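Local coordinates for protein enoyl-CoA hydratase/carnithine racemase (Thermus thermophilus JL-18, PDB 6SL9) that probably isomerises a ring-epoxidised phenylacetyl-CoA to oxepin-CoA in phenylacetic acid breakdown, as a crotonase-family isomerase called PaaG, at residues 105-111 against 127-132. Sequence-based numbering, arbitrary orientation.
Sequences VAAGAGM and SFTTAF
Strands 105-107 and 127-129 pair in parallel within the small second sheet of the crotonase fold, where 127-129 is the middle strand and 166-167 its antiparallel neighbour on the far edge. Ala106 N donates a hydrogen bond to Ser127 O (2.9 Å), and Ala106 O accepts one from Thr129 N, so Ala106 straddles Phe128 in the regular parallel pattern. Just past the strand, Gly108 N hydrogen-bonds to Thr129 O (3.1 Å).

On the face carrying Ala106 and Phe128, the methyl of Ala106 meets Phe128 CD2 at 4.0 Å. Met111, from helix 109-115, extends over the same face, crossing the Phe128 side chain at about a right angle. With CG anti to the backbone N (chi1 177°) and the chain extended beyond it, Met111 brings SD 3.6 Å from Thr129 C and CE beside Thr130 CG2.

At the other end Gly108, the N-cap residue, has a glycine-favouring phi of 59°, and its CA lies over the Phe132 ring face, 4.0 Å from the centroid (CH-pi). Thr130 OG1 turns elsewhere, hydrogen-bonding to Leu159 O. In crotonases this strand-to-helix turn, with the loop around Ser62, typically borders the oxyanion hole. Backbone hydrogen bonds fix the strand register, while apolar, shape-based contacts of Met111 and Phe132 help position the helix start.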
loop_
_atom_site.group_PDB
_atom_site.type_symbol
_atom_site.label_atom_id
_atom_site.label_comp_id
_atom_site.label_asym_id
_atom_site.label_seq_id
_atom_site.Cartn_x
_atom_site.Cartn_y
_atom_site.Cartn_z
ATOM N N VAL A 105 -21.168 13.165 -8.999
ATOM C CA VAL A 105 -21.032 11.719 -8.779
ATOM C C VAL A 105 -19.962 11.202 -9.745
ATOM O O VAL A 105 -19.926 11.500 -10.969
ATOM C CB VAL A 105 -22.333 10.944 -8.959
ATOM C CG1 VAL A 105 -22.965 11.149 -10.291
ATOM C CG2 VAL A 105 -22.122 9.478 -8.700
ATOM N N ALA A 106 -19.123 10.324 -9.180
ATOM C CA ALA A 106 -18.138 9.513 -9.911
ATOM C C ALA A 106 -18.432 8.063 -9.518
ATOM O O ALA A 106 -18.149 7.648 -8.385
ATOM C CB ALA A 106 -16.728 9.897 -9.580
ATOM N N ALA A 107 -18.985 7.279 -10.433
ATOM C CA ALA A 107 -19.412 5.900 -10.125
ATOM C C ALA A 107 -18.876 4.937 -11.184
ATOM O O ALA A 107 -18.821 5.299 -12.375
ATOM C CB ALA A 107 -20.930 5.808 -10.057
ATOM N N GLY A 108 -18.565 3.726 -10.774
ATOM C CA GLY A 108 -18.127 2.706 -11.748
ATOM C C GLY A 108 -16.899 3.161 -12.492
ATOM O O GLY A 108 -15.970 3.708 -11.891
ATOM N N ALA A 109 -16.907 3.063 -13.798
ATOM C CA ALA A 109 -15.761 3.539 -14.604
ATOM C C ALA A 109 -15.593 5.042 -14.499
ATOM O O ALA A 109 -14.514 5.545 -14.776
ATOM C CB ALA A 109 -15.856 3.101 -16.023
ATOM N N GLY A 110 -16.622 5.773 -14.092
ATOM C CA GLY A 110 -16.433 7.210 -13.828
ATOM C C GLY A 110 -15.513 7.424 -12.631
ATOM O O GLY A 110 -14.713 8.353 -12.624
ATOM N N MET A 111 -15.661 6.582 -11.596
ATOM C CA MET A 111 -14.735 6.596 -10.449
ATOM C C MET A 111 -13.340 6.167 -10.933
ATOM O O MET A 111 -12.353 6.814 -10.573
ATOM C CB MET A 111 -15.241 5.693 -9.334
ATOM C CG MET A 111 -14.318 5.610 -8.175
ATOM S SD MET A 111 -15.158 4.853 -6.773
ATOM C CE MET A 111 -13.841 4.819 -5.557
ATOM N N SER A 127 -19.393 12.795 -5.020
ATOM C CA SER A 127 -19.436 11.488 -4.350
ATOM C C SER A 127 -18.725 10.482 -5.205
ATOM O O SER A 127 -18.572 10.655 -6.400
ATOM C CB SER A 127 -20.840 11.128 -4.043
ATOM O OG SER A 127 -21.602 11.004 -5.208
ATOM N N PHE A 128 -18.319 9.409 -4.542
ATOM C CA PHE A 128 -17.620 8.300 -5.201
ATOM C C PHE A 128 -18.294 6.992 -4.820
ATOM O O PHE A 128 -18.472 6.723 -3.612
ATOM C CB PHE A 128 -16.152 8.228 -4.740
ATOM C CG PHE A 128 -15.343 9.442 -5.108
ATOM C CD1 PHE A 128 -15.422 10.606 -4.361
ATOM C CD2 PHE A 128 -14.547 9.422 -6.238
ATOM C CE1 PHE A 128 -14.728 11.736 -4.759
ATOM C CE2 PHE A 128 -13.812 10.545 -6.598
ATOM C CZ PHE A 128 -13.912 11.686 -5.847
ATOM N N THR A 129 -18.624 6.175 -5.803
ATOM C CA THR A 129 -19.251 4.859 -5.520
ATOM C C THR A 129 -18.617 3.847 -6.493
ATOM O O THR A 129 -18.655 4.076 -7.690
ATOM C CB THR A 129 -20.773 4.961 -5.658
ATOM O OG1 THR A 129 -21.361 6.063 -4.955
ATOM C CG2 THR A 129 -21.307 3.653 -5.120
ATOM N N THR A 130 -18.090 2.756 -5.984
ATOM C CA THR A 130 -17.453 1.809 -6.912
ATOM C C THR A 130 -18.485 1.245 -7.878
ATOM O O THR A 130 -18.165 1.072 -9.056
ATOM C CB THR A 130 -16.670 0.724 -6.156
ATOM O OG1 THR A 130 -17.616 -0.024 -5.354
ATOM C CG2 THR A 130 -15.527 1.278 -5.327
ATOM N N ALA A 131 -19.684 0.919 -7.410
ATOM C CA ALA A 131 -20.891 0.611 -8.208
ATOM C C ALA A 131 -20.910 -0.728 -8.936
ATOM O O ALA A 131 -22.000 -1.305 -9.057
ATOM C CB ALA A 131 -21.173 1.729 -9.211
ATOM N N PHE A 132 -19.780 -1.197 -9.452
ATOM C CA PHE A 132 -19.757 -2.409 -10.302
ATOM C C PHE A 132 -20.495 -3.565 -9.621
ATOM O O PHE A 132 -21.269 -4.289 -10.310
ATOM C CB PHE A 132 -18.312 -2.839 -10.593
ATOM C CG PHE A 132 -17.599 -1.880 -11.515
ATOM C CD1 PHE A 132 -17.764 -1.987 -12.867
ATOM C CD2 PHE A 132 -16.685 -0.946 -11.027
ATOM C CE1 PHE A 132 -17.083 -1.173 -13.728
ATOM C CE2 PHE A 132 -15.977 -0.131 -11.907
ATOM C CZ PHE A 132 -16.199 -0.257 -13.236
#